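PDB 4KRR: Wnt inhibitor of Dorsal protein from Drosophila melanogaster, which probably acts as a secreted Wnt-family ligand that binds frizzled seven-transmembrane receptors, seen here as its N-terminal domain and linker. Local coordinates for residues D21-S26 against W32-Q37; V40-K45 against V56-I61; P51-V56 against D170-L175; I61-I66 against R120-L125. One frame throughout, in Å; residues are numbered along the deposited sequence.

The four contacts belong to the helical N-terminal domain of a Wnt protein. Helix 53-75 is the shared element: contacts 2, 3 and 4 all use it. Contact 1 comes first along the chain and joins helix 8-26 to the start of helix 36-44, which contact 2 then packs on helix 53-75. Their centres lie about 11 Å apart, and Trp32 meets Val58 between them. Contacts 2 and 3 share Val56 and are linked by the Lys42 NZ to Asp55 OD1 salt bridge of 2.6 Å. Contact 4 is nested in the long loop closed by contact 3 and lies near the chain centre. One long helix thus has packing partners from distant parts of the domain.

Contact 1 (D21-S26 against W32-Q37); sequences DSCQQS and WNCPSQ
A disulfide between Cys23 and Cys34 ties the C-terminal end of helix 8-26 to the turn that leads into helix 36-44. It closes the loop between these helices of the Wnt N-terminal domain, with ten residues between the cysteines. The SG atoms of Cys23 and Cys34 are 2.0 Å apart, with a bridge torsion of 119°. Both sulfurs stand anti to their own backbone N, and this sends each one across the gap to the other. Cys34 itself has positive phi, a left-handed backbone conformation in the turn. The bridge lies against Trp32: SG of Cys23 is 3.8 Å from CH2 of Trp32 and meets the six-membered ring obliquely, as a sulfur-aromatic contact. One face of that indole is covered by the backbone N of Cys34 and by CD of Pro35, while NE1 is bonded to Asp38. Gln24 runs alongside the bridge. Its NE2 gives a weak hydrogen bond to O of Cys34, 3.3 Å long. Shortening Gln24 to an alanine removes the amide, and the Cys34 carbonyl would probably lose this donor, with the flank of the disulfide less covered. The amide continues to Ser36, where NE2 of Gln24 lies 3.6 Å from CB.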
loop_
_atom_site.group_PDB
_atom_site.type_symbol
_atom_site.label_atom_id
_atom_site.label_comp_id
_atom_site.label_asym_id
_atom_site.label_seq_id
_atom_site.Cartn_x
_atom_site.Cartn_y
_atom_site.Cartn_z
ATOM N N ASP A 21 8.228 0.843 -9.326
ATOM C CA ASP A 21 8.551 -0.364 -10.083
ATOM C C ASP A 21 7.308 -1.206 -10.342
ATOM O O ASP A 21 7.132 -1.744 -11.435
ATOM C CB ASP A 21 9.613 -1.196 -9.366
ATOM C CG ASP A 21 10.961 -0.511 -9.335
ATOM O OD1 ASP A 21 11.177 0.416 -10.146
ATOM O OD2 ASP A 21 11.809 -0.898 -8.504
ATOM N N SER A 22 6.447 -1.309 -9.334
ATOM C CA SER A 22 5.213 -2.073 -9.465
ATOM C C SER A 22 4.246 -1.373 -10.412
ATOM O O SER A 22 3.552 -2.018 -11.201
ATOM C CB SER A 22 4.563 -2.280 -8.095
ATOM O OG SER A 22 5.382 -3.084 -7.260
ATOM N N CYS A 23 4.216 -0.048 -10.329
ATOM C CA CYS A 23 3.351 0.772 -11.167
ATOM C C CYS A 23 3.748 0.671 -12.641
ATOM O O CYS A 23 2.897 0.477 -13.508
ATOM C CB CYS A 23 3.408 2.229 -10.697
ATOM S SG CYS A 23 2.378 3.378 -11.629
ATOM N N GLN A 24 5.042 0.797 -12.918
ATOM C CA GLN A 24 5.537 0.740 -14.290
ATOM C C GLN A 24 5.403 -0.662 -14.881
ATOM O O GLN A 24 5.260 -0.825 -16.092
ATOM C CB GLN A 24 6.992 1.215 -14.366
ATOM C CG GLN A 24 7.161 2.696 -14.064
ATOM C CD GLN A 24 8.565 3.202 -14.321
ATOM O OE1 GLN A 24 9.544 2.478 -14.140
ATOM N NE2 GLN A 24 8.672 4.455 -14.751
ATOM N N GLN A 25 5.451 -1.673 -14.021
ATOM C CA GLN A 25 5.315 -3.056 -14.461
ATOM C C GLN A 25 3.853 -3.395 -14.760
ATOM O O GLN A 25 3.551 -4.071 -15.743
ATOM C CB GLN A 25 5.880 -4.004 -13.402
ATOM C CG GLN A 25 5.638 -5.478 -13.678
ATOM C CD GLN A 25 6.284 -6.368 -12.637
ATOM O OE1 GLN A 25 7.328 -6.030 -12.086
ATOM N NE2 GLN A 25 5.663 -7.504 -12.355
ATOM N N SER A 26 2.946 -2.903 -13.922
ATOM C CA SER A 26 1.524 -3.186 -14.096
ATOM C C SER A 26 0.900 -2.405 -15.252
ATOM O O SER A 26 -0.133 -2.805 -15.793
ATOM C CB SER A 26 0.757 -2.908 -12.800
ATOM O OG SER A 26 1.171 -3.783 -11.765
ATOM N N TRP A 32 -1.529 5.050 -20.421
ATOM C CA TRP A 32 -0.803 5.654 -19.322
ATOM C C TRP A 32 0.094 4.568 -18.750
ATOM O O TRP A 32 -0.339 3.764 -17.924
ATOM C CB TRP A 32 -1.760 6.187 -18.258
ATOM C CG TRP A 32 -1.049 6.867 -17.139
ATOM C CD1 TRP A 32 -0.533 8.130 -17.144
ATOM C CD2 TRP A 32 -0.762 6.319 -15.849
ATOM N NE1 TRP A 32 0.055 8.403 -15.934
ATOM C CE2 TRP A 32 -0.071 7.308 -15.122
ATOM C CE3 TRP A 32 -1.024 5.089 -15.237
ATOM C CZ2 TRP A 32 0.362 7.105 -13.813
ATOM C CZ3 TRP A 32 -0.593 4.890 -13.937
ATOM C CH2 TRP A 32 0.092 5.891 -13.240
ATOM N N ASN A 33 1.339 4.532 -19.213
ATOM C CA ASN A 33 2.268 3.484 -18.811
ATOM C C ASN A 33 3.048 3.833 -17.550
ATOM O O ASN A 33 4.185 3.394 -17.374
ATOM C CB ASN A 33 3.228 3.145 -19.954
ATOM C CG ASN A 33 4.045 4.340 -20.403
ATOM O OD1 ASN A 33 3.680 5.487 -20.149
ATOM N ND2 ASN A 33 5.155 4.074 -21.082
ATOM N N CYS A 34 2.423 4.619 -16.677
ATOM C CA CYS A 34 3.047 5.073 -15.437
ATOM C C CYS A 34 4.434 5.682 -15.662
ATOM O O CYS A 34 5.426 5.174 -15.138
ATOM C CB CYS A 34 3.134 3.913 -14.440
ATOM S SG CYS A 34 3.725 4.355 -12.790
ATOM N N PRO A 35 4.514 6.766 -16.457
ATOM C CA PRO A 35 5.829 7.384 -16.664
ATOM C C PRO A 35 6.376 7.936 -15.353
ATOM O O PRO A 35 5.621 8.516 -14.573
ATOM C CB PRO A 35 5.531 8.524 -17.643
ATOM C CG PRO A 35 4.092 8.831 -17.446
ATOM C CD PRO A 35 3.440 7.519 -17.127
ATOM N N SER A 36 7.671 7.743 -15.119
ATOM C CA SER A 36 8.300 8.121 -13.855
ATOM C C SER A 36 8.068 9.586 -13.485
ATOM O O SER A 36 7.868 9.910 -12.315
ATOM C CB SER A 36 9.799 7.812 -13.892
ATOM O OG SER A 36 10.413 8.404 -15.022
ATOM N N GLN A 37 8.085 10.460 -14.486
ATOM C CA GLN A 37 7.881 11.887 -14.259
ATOM C C GLN A 37 6.510 12.156 -13.652
ATOM O O GLN A 37 6.389 12.882 -12.665
ATOM C CB GLN A 37 8.052 12.664 -15.558
#

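Contact 2 (V40-K45 against V56-I61); sequences VQKNSK and VYVAAI
Helix-to-helix packing in the helical N-terminal domain of the Wnt fold brings helix 36-44 onto helix 53-75. A single valine, Val58, reaches across from helix 53-75. Two neighbouring residues, Lys42 and Asn43, receive it. The backbones stay well apart, with CA of Lys42 7.2 Å from CA of Val58, and the side chains bridge the distance. The aliphatic part of Lys42 crosses Val58 at about a right angle. CD of Lys42 lies 3.7 Å from CG2 of Val58, and CB of Lys42 lies 3.9 Å from CG1 of the same valine. The two branches of Val58 are therefore divided along the lysine: CG1 meets CB of the lysine and CG2 meets CD. The stem of the valine is close too, with its CB 4.1 Å from CD of Lys42. The lysine is extended as far as CE, and the turn at chi4 (-59°) swings NZ aside, to a salt bridge with Asp55. One side chain thus serves both an apolar and a charged neighbour.

Asn43 meets CG1 as well. Its ND2 is 3.8 Å from CG1 of Val58, a plain packing contact, and its CG is 4.2 Å from the same methyl. CG1 therefore rests against both residues, while CG2 has Lys42 alone of the two. The ND2 group is hydrogen-bonded to OG of Ser62, so the amide is anchored to the same helix that its flank packs on.

Around this pair, Val58 also touches Trp32 in the loop before helix 36-44, Asn43 meets Leu16 of helix 8-26, and Ile61 and Ala60 pack on helices 158-170 and 113-127.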
loop_
_atom_site.group_PDB
_atom_site.type_symbol
_atom_site.label_atom_id
_atom_site.label_comp_id
_atom_site.label_asym_id
_atom_site.label_seq_id
_atom_site.Cartn_x
_atom_site.Cartn_y
_atom_site.Cartn_z
ATOM N N VAL A 40 6.061 10.494 -9.974
ATOM C CA VAL A 40 6.698 11.286 -8.928
ATOM C C VAL A 40 5.917 12.569 -8.647
ATOM O O VAL A 40 5.720 12.942 -7.492
ATOM C CB VAL A 40 8.156 11.628 -9.301
ATOM C CG1 VAL A 40 8.742 12.639 -8.327
ATOM C CG2 VAL A 40 9.003 10.361 -9.336
ATOM N N GLN A 41 5.469 13.232 -9.707
ATOM C CA GLN A 41 4.732 14.486 -9.573
ATOM C C GLN A 41 3.379 14.275 -8.895
ATOM O O GLN A 41 2.928 15.117 -8.118
ATOM C CB GLN A 41 4.566 15.158 -10.941
ATOM C CG GLN A 41 3.597 16.332 -10.970
ATOM C CD GLN A 41 4.069 17.522 -10.151
ATOM O OE1 GLN A 41 3.258 18.340 -9.713
ATOM N NE2 GLN A 41 5.380 17.632 -9.951
ATOM N N LYS A 42 2.742 13.144 -9.184
ATOM C CA LYS A 42 1.498 12.771 -8.517
ATOM C C LYS A 42 1.715 12.546 -7.023
ATOM O O LYS A 42 0.809 12.756 -6.222
ATOM C CB LYS A 42 0.889 11.513 -9.147
ATOM C CG LYS A 42 0.126 11.754 -10.443
ATOM C CD LYS A 42 -0.599 10.488 -10.891
ATOM C CE LYS A 42 -1.295 10.676 -12.233
ATOM N NZ LYS A 42 -2.295 11.777 -12.199
ATOM N N ASN A 43 2.914 12.112 -6.650
ATOM C CA ASN A 43 3.226 11.893 -5.242
ATOM C C ASN A 43 3.700 13.160 -4.535
ATOM O O ASN A 43 3.522 13.307 -3.325
ATOM C CB ASN A 43 4.248 10.766 -5.077
ATOM C CG ASN A 43 3.597 9.398 -4.999
ATOM O OD1 ASN A 43 2.630 9.201 -4.264
ATOM N ND2 ASN A 43 4.119 8.446 -5.765
ATOM N N SER A 44 4.299 14.072 -5.296
ATOM C CA SER A 44 4.794 15.328 -4.744
ATOM C C SER A 44 3.680 16.365 -4.604
ATOM O O SER A 44 3.758 17.259 -3.764
ATOM C CB SER A 44 5.929 15.886 -5.606
ATOM O OG SER A 44 7.064 15.039 -5.573
ATOM N N LYS A 45 2.651 16.244 -5.439
ATOM C CA LYS A 45 1.486 17.122 -5.369
ATOM C C LYS A 45 0.236 16.358 -5.795
ATOM O O LYS A 45 -0.262 16.540 -6.906
ATOM C CB LYS A 45 1.685 18.352 -6.259
ATOM C CG LYS A 45 0.622 19.434 -6.094
ATOM C CD LYS A 45 0.843 20.578 -7.075
ATOM C CE LYS A 45 -0.184 21.687 -6.888
ATOM N NZ LYS A 45 -1.574 21.220 -7.140
ATOM N N VAL A 56 -5.927 7.850 -8.021
ATOM C CA VAL A 56 -6.296 6.891 -6.991
ATOM C C VAL A 56 -5.321 5.715 -6.920
ATOM O O VAL A 56 -4.902 5.320 -5.832
ATOM C CB VAL A 56 -7.732 6.381 -7.220
ATOM C CG1 VAL A 56 -8.046 5.199 -6.316
ATOM C CG2 VAL A 56 -8.721 7.515 -6.997
ATOM N N TYR A 57 -4.952 5.164 -8.071
ATOM C CA TYR A 57 -4.016 4.043 -8.089
ATOM C C TYR A 57 -2.652 4.432 -7.526
ATOM O O TYR A 57 -2.096 3.725 -6.687
ATOM C CB TYR A 57 -3.837 3.467 -9.497
ATOM C CG TYR A 57 -2.696 2.475 -9.563
ATOM C CD1 TYR A 57 -2.876 1.153 -9.172
ATOM C CD2 TYR A 57 -1.430 2.867 -9.984
ATOM C CE1 TYR A 57 -1.831 0.246 -9.215
ATOM C CE2 TYR A 57 -0.381 1.971 -10.024
ATOM C CZ TYR A 57 -0.588 0.662 -9.641
ATOM O OH TYR A 57 0.458 -0.228 -9.686
ATOM N N VAL A 58 -2.116 5.551 -8.005
ATOM C CA VAL A 58 -0.788 6.002 -7.604
ATOM C C VAL A 58 -0.690 6.219 -6.098
ATOM O O VAL A 58 0.266 5.777 -5.460
ATOM C CB VAL A 58 -0.373 7.281 -8.358
ATOM C CG1 VAL A 58 0.935 7.826 -7.809
ATOM C CG2 VAL A 58 -0.247 6.991 -9.846
ATOM N N ALA A 59 -1.692 6.886 -5.534
ATOM C CA ALA A 59 -1.742 7.112 -4.096
ATOM C C ALA A 59 -1.885 5.792 -3.339
ATOM O O ALA A 59 -1.272 5.602 -2.288
ATOM C CB ALA A 59 -2.889 8.055 -3.745
ATOM N N ALA A 60 -2.699 4.889 -3.881
ATOM C CA ALA A 60 -2.922 3.580 -3.269
ATOM C C ALA A 60 -1.661 2.722 -3.267
ATOM O O ALA A 60 -1.278 2.179 -2.228
ATOM C CB ALA A 60 -4.057 2.846 -3.974
ATOM N N ILE A 61 -1.018 2.597 -4.425
ATOM C CA ILE A 61 0.179 1.767 -4.535
ATOM C C ILE A 61 1.341 2.366 -3.737
ATOM O O ILE A 61 2.187 1.638 -3.217
ATOM C CB ILE A 61 0.592 1.513 -6.015
ATOM C CG1 ILE A 61 1.642 0.401 -6.111
ATOM C CG2 ILE A 61 1.102 2.786 -6.678
ATOM C CD1 ILE A 61 1.076 -1.004 -5.971
#

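Contact 3 (P51-V56 against D170-L175); sequences PNREDV and DDAIQL
NH1 of Arg53 sits among oxygens at the C-terminal end of helix 158-170, with a hydrogen bond to O of Tyr169. O of Asp170 lies 3.2 Å from NH1 of Arg53. A water takes a weak bond from the same NH1, 3.4 Å long, and sits at the guanidinium edge in the plane of the group. That water also donates to O of Ala172 at 3.0 Å, so it bridges the arginine to the chain just beyond the helix. Carbonyls at a helix C-terminus are partly negative, which probably favours a guanidinium here. The carboxylates are further off: OD1 of Asp170 is 6.1 Å from NH1 of Arg53. CB of Ala172 closes in at 3.7 Å from NH1 of Arg53, a van der Waals contact. Arg53 gets there with CG anti to the backbone N (chi1 -160°) and a bend at chi3 (-66°).

Arg53 is also the first residue of helix 53-75, and a capping box fixes the helix start beneath it. N of Asp55 donates to OD1 of Asn52 at 2.9 Å, nearly in line with the C=O bond. N of Asn52 returns a 2.9 Å bond to OD2 of Asp55, using the anti lone pair of that carboxylate.

The contact lies at the surface, where helix 158-170 ends and strand 173-174 begins. This strand pairs in parallel with strand 195-196. Phe196 of the latter touches Arg53, Val56 and Ala172, and so fills in between helix 53-75 and the short sheet.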
loop_
_atom_site.group_PDB
_atom_site.type_symbol
_atom_site.label_atom_id
_atom_site.label_comp_id
_atom_site.label_asym_id
_atom_site.label_seq_id
_atom_site.Cartn_x
_atom_site.Cartn_y
_atom_site.Cartn_z
ATOM N N PRO A 51 -9.881 13.542 -7.647
ATOM C CA PRO A 51 -8.915 12.620 -8.251
ATOM C C PRO A 51 -9.542 11.734 -9.317
ATOM O O PRO A 51 -10.690 11.305 -9.173
ATOM C CB PRO A 51 -8.463 11.769 -7.064
ATOM C CG PRO A 51 -9.623 11.785 -6.136
ATOM C CD PRO A 51 -10.236 13.148 -6.270
ATOM N N ASN A 52 -8.795 11.479 -10.387
ATOM C CA ASN A 52 -9.209 10.497 -11.378
ATOM C C ASN A 52 -8.701 9.109 -10.997
ATOM O O ASN A 52 -7.997 8.956 -9.995
ATOM C CB ASN A 52 -8.764 10.898 -12.793
ATOM C CG ASN A 52 -7.254 11.026 -12.933
ATOM O OD1 ASN A 52 -6.490 10.214 -12.409
ATOM N ND2 ASN A 52 -6.819 12.051 -13.655
ATOM N N ARG A 53 -9.052 8.109 -11.799
ATOM C CA ARG A 53 -8.729 6.719 -11.488
ATOM C C ARG A 53 -7.224 6.482 -11.340
ATOM O O ARG A 53 -6.793 5.691 -10.501
ATOM C CB ARG A 53 -9.310 5.780 -12.549
ATOM C CG ARG A 53 -9.458 4.340 -12.077
ATOM C CD ARG A 53 -9.772 3.397 -13.227
ATOM N NE ARG A 53 -11.081 3.641 -13.825
ATOM C CZ ARG A 53 -12.133 2.841 -13.678
ATOM N NH1 ARG A 53 -12.033 1.737 -12.949
ATOM N NH2 ARG A 53 -13.286 3.141 -14.262
ATOM N N GLU A 54 -6.426 7.174 -12.144
ATOM C CA GLU A 54 -4.976 7.025 -12.064
ATOM C C GLU A 54 -4.393 7.691 -10.818
ATOM O O GLU A 54 -3.425 7.188 -10.246
ATOM C CB GLU A 54 -4.288 7.537 -13.334
ATOM C CG GLU A 54 -4.554 6.677 -14.565
ATOM C CD GLU A 54 -5.970 6.832 -15.077
ATOM O OE1 GLU A 54 -6.428 7.988 -15.183
ATOM O OE2 GLU A 54 -6.630 5.806 -15.351
ATOM N N ASP A 55 -4.975 8.817 -10.408
ATOM C CA ASP A 55 -4.580 9.482 -9.165
ATOM C C ASP A 55 -4.786 8.528 -7.998
ATOM O O ASP A 55 -3.944 8.413 -7.106
ATOM C CB ASP A 55 -5.422 10.740 -8.923
ATOM C CG ASP A 55 -5.139 11.841 -9.925
ATOM O OD1 ASP A 55 -3.952 12.107 -10.207
ATOM O OD2 ASP A 55 -6.113 12.443 -10.426
ATOM N N VAL A 56 -5.927 7.850 -8.021
ATOM C CA VAL A 56 -6.296 6.891 -6.991
ATOM C C VAL A 56 -5.321 5.715 -6.920
ATOM O O VAL A 56 -4.902 5.320 -5.832
ATOM C CB VAL A 56 -7.732 6.381 -7.220
ATOM C CG1 VAL A 56 -8.046 5.199 -6.316
ATOM C CG2 VAL A 56 -8.721 7.515 -6.997
ATOM N N ASP A 170 -9.090 -1.487 -11.486
ATOM C CA ASP A 170 -9.968 -1.856 -12.596
ATOM C C ASP A 170 -11.439 -1.772 -12.205
ATOM O O ASP A 170 -12.285 -1.412 -13.023
ATOM C CB ASP A 170 -9.670 -3.278 -13.085
ATOM C CG ASP A 170 -8.302 -3.410 -13.731
ATOM O OD1 ASP A 170 -7.740 -2.388 -14.176
ATOM O OD2 ASP A 170 -7.793 -4.547 -13.800
ATOM N N ASP A 171 -11.737 -2.113 -10.955
ATOM C CA ASP A 171 -13.118 -2.195 -10.488
ATOM C C ASP A 171 -13.531 -0.977 -9.668
ATOM O O ASP A 171 -14.520 -1.023 -8.934
ATOM C CB ASP A 171 -13.319 -3.465 -9.660
ATOM C CG ASP A 171 -13.079 -4.729 -10.464
ATOM O OD1 ASP A 171 -13.391 -4.738 -11.673
ATOM O OD2 ASP A 171 -12.580 -5.715 -9.882
ATOM N N ALA A 172 -12.775 0.109 -9.797
ATOM C CA ALA A 172 -13.031 1.323 -9.028
ATOM C C ALA A 172 -14.388 1.942 -9.355
ATOM O O ALA A 172 -14.872 1.844 -10.485
ATOM C CB ALA A 172 -11.918 2.336 -9.257
ATOM N N ILE A 173 -14.994 2.582 -8.359
ATOM C CA ILE A 173 -16.303 3.204 -8.530
ATOM C C ILE A 173 -16.178 4.708 -8.718
ATOM O O ILE A 173 -15.516 5.389 -7.932
ATOM C CB ILE A 173 -17.208 2.948 -7.312
ATOM C CG1 ILE A 173 -17.273 1.455 -6.997
ATOM C CG2 ILE A 173 -18.604 3.522 -7.550
ATOM C CD1 ILE A 173 -18.037 1.135 -5.732
ATOM N N GLN A 174 -16.819 5.228 -9.759
ATOM C CA GLN A 174 -16.816 6.664 -9.991
ATOM C C GLN A 174 -17.950 7.338 -9.230
ATOM O O GLN A 174 -19.090 6.873 -9.247
ATOM C CB GLN A 174 -16.909 6.986 -11.481
ATOM C CG GLN A 174 -16.701 8.461 -11.790
ATOM C CD GLN A 174 -16.443 8.718 -13.259
ATOM O OE1 GLN A 174 -16.557 7.817 -14.088
ATOM N NE2 GLN A 174 -16.088 9.954 -13.590
ATOM N N LEU A 175 -17.624 8.438 -8.562
ATOM C CA LEU A 175 -18.596 9.164 -7.759
ATOM C C LEU A 175 -19.003 10.456 -8.450
ATOM O O LEU A 175 -18.166 11.153 -9.024
ATOM C CB LEU A 175 -18.017 9.477 -6.380
ATOM C CG LEU A 175 -17.488 8.289 -5.576
ATOM C CD1 LEU A 175 -16.947 8.764 -4.236
ATOM C CD2 LEU A 175 -18.573 7.240 -5.381
HETATM O O HOH W 1 -15.128 0.387 -13.060
#

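Contact 4 (I61-I66 against R120-L125); sequences ISMAAI and RVVGAL
This is a buried apolar helix crossing close to the centre of the chain, between helix 53-75 and helix 113-127. The segments 61-66 and 120-125 run in broadly the same direction, at 40° to each other. Their axes come within 9.9 Å. Val122 is the residue that reaches across from helix 113-127, and Met63 and Ala64 meet it. The nearest CA atoms are those of Ala64 and Val122, 6.5 Å apart, a spacing that the small alanine side chain allows. CB of Ala64 lies 4.0 Å from CG1 of Val122.

On helix 53-75, Met63 gives more contact than Ala64. It starts with CG anti to the backbone N (chi1 170°) and stays extended to its end; it and Val122 slide past each other in opposite directions. SD of Met63 is 3.9 Å from CG1 of Val122, and CE continues to 4.3 Å from N of Gly123. This apolar packing is part of the core of the helical N-terminal domain of this Wnt, and no hydrogen bond joins the two segments. Were Met63 cut back to an alanine, a gap would be likely to open beside Val122 and Gly123, with less contact between the two helices.

Met63 also meets Leu101 and Tyr104 of helix 97-107, so it sits where three helices come together. Leu125, on the next turn from Val122, packs on Leu165 and Met168 of helix 158-170. Ile66 faces helix 8-26, touching Ile11 and Thr12.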
loop_
_atom_site.group_PDB
_atom_site.type_symbol
_atom_site.label_atom_id
_atom_site.label_comp_id
_atom_site.label_asym_id
_atom_site.label_seq_id
_atom_site.Cartn_x
_atom_site.Cartn_y
_atom_site.Cartn_z
ATOM N N ILE A 61 -1.018 2.597 -4.425
ATOM C CA ILE A 61 0.179 1.767 -4.535
ATOM C C ILE A 61 1.341 2.366 -3.737
ATOM O O ILE A 61 2.187 1.638 -3.217
ATOM C CB ILE A 61 0.592 1.513 -6.015
ATOM C CG1 ILE A 61 1.642 0.401 -6.111
ATOM C CG2 ILE A 61 1.102 2.786 -6.678
ATOM C CD1 ILE A 61 1.076 -1.004 -5.971
ATOM N N SER A 62 1.364 3.691 -3.620
ATOM C CA SER A 62 2.418 4.370 -2.874
ATOM C C SER A 62 2.238 4.177 -1.372
ATOM O O SER A 62 3.190 3.848 -0.665
ATOM C CB SER A 62 2.461 5.859 -3.225
ATOM O OG SER A 62 2.686 6.039 -4.612
ATOM N N MET A 63 1.014 4.384 -0.893
ATOM C CA MET A 63 0.686 4.130 0.505
ATOM C C MET A 63 0.963 2.681 0.886
ATOM O O MET A 63 1.541 2.407 1.936
ATOM C CB MET A 63 -0.783 4.443 0.778
ATOM C CG MET A 63 -1.250 3.973 2.145
ATOM S SD MET A 63 -2.980 4.332 2.465
ATOM C CE MET A 63 -3.201 3.512 4.042
ATOM N N ALA A 64 0.542 1.759 0.025
ATOM C CA ALA A 64 0.713 0.333 0.281
ATOM C C ALA A 64 2.186 -0.052 0.380
ATOM O O ALA A 64 2.569 -0.857 1.228
ATOM C CB ALA A 64 0.017 -0.487 -0.797
ATOM N N ALA A 65 3.006 0.532 -0.487
ATOM C CA ALA A 65 4.431 0.219 -0.517
ATOM C C ALA A 65 5.149 0.776 0.704
ATOM O O ALA A 65 6.085 0.164 1.217
ATOM C CB ALA A 65 5.063 0.748 -1.791
ATOM N N ILE A 66 4.708 1.940 1.165
ATOM C CA ILE A 66 5.295 2.567 2.340
ATOM C C ILE A 66 4.963 1.768 3.597
ATOM O O ILE A 66 5.831 1.531 4.440
ATOM C CB ILE A 66 4.823 4.031 2.490
ATOM C CG1 ILE A 66 5.383 4.882 1.347
ATOM C CG2 ILE A 66 5.257 4.608 3.829
ATOM C CD1 ILE A 66 4.933 6.327 1.380
ATOM N N ARG A 120 -8.558 3.877 3.744
ATOM C CA ARG A 120 -9.189 2.788 4.483
ATOM C C ARG A 120 -9.216 1.503 3.655
ATOM O O ARG A 120 -9.031 0.411 4.189
ATOM C CB ARG A 120 -10.610 3.168 4.912
ATOM C CG ARG A 120 -10.664 4.162 6.062
ATOM C CD ARG A 120 -12.089 4.622 6.341
ATOM N NE ARG A 120 -13.000 3.502 6.557
ATOM C CZ ARG A 120 -13.196 2.912 7.732
ATOM N NH1 ARG A 120 -12.542 3.331 8.806
ATOM N NH2 ARG A 120 -14.048 1.901 7.835
ATOM N N VAL A 121 -9.446 1.642 2.352
ATOM C CA VAL A 121 -9.471 0.491 1.453
ATOM C C VAL A 121 -8.103 -0.185 1.407
ATOM O O VAL A 121 -7.996 -1.401 1.540
ATOM C CB VAL A 121 -9.888 0.893 0.022
ATOM C CG1 VAL A 121 -9.735 -0.288 -0.937
ATOM C CG2 VAL A 121 -11.316 1.415 0.012
ATOM N N VAL A 122 -7.063 0.620 1.216
ATOM C CA VAL A 122 -5.693 0.125 1.211
ATOM C C VAL A 122 -5.327 -0.486 2.563
ATOM O O VAL A 122 -4.648 -1.511 2.631
ATOM C CB VAL A 122 -4.704 1.250 0.855
ATOM C CG1 VAL A 122 -3.264 0.777 1.003
ATOM C CG2 VAL A 122 -4.968 1.749 -0.559
ATOM N N GLY A 123 -5.789 0.146 3.637
ATOM C CA GLY A 123 -5.542 -0.348 4.978
ATOM C C GLY A 123 -6.103 -1.741 5.197
ATOM O O GLY A 123 -5.413 -2.624 5.704
ATOM N N ALA A 124 -7.358 -1.933 4.802
ATOM C CA ALA A 124 -8.035 -3.218 4.950
ATOM C C ALA A 124 -7.383 -4.309 4.104
ATOM O O ALA A 124 -7.317 -5.468 4.513
ATOM C CB ALA A 124 -9.506 -3.080 4.590
ATOM N N LEU A 125 -6.907 -3.930 2.922
ATOM C CA LEU A 125 -6.248 -4.867 2.023
ATOM C C LEU A 125 -4.976 -5.420 2.650
ATOM O O LEU A 125 -4.752 -6.628 2.658
ATOM C CB LEU A 125 -5.911 -4.191 0.696
ATOM C CG LEU A 125 -5.002 -5.015 -0.219
ATOM C CD1 LEU A 125 -5.747 -6.203 -0.826
ATOM C CD2 LEU A 125 -4.393 -4.134 -1.296
#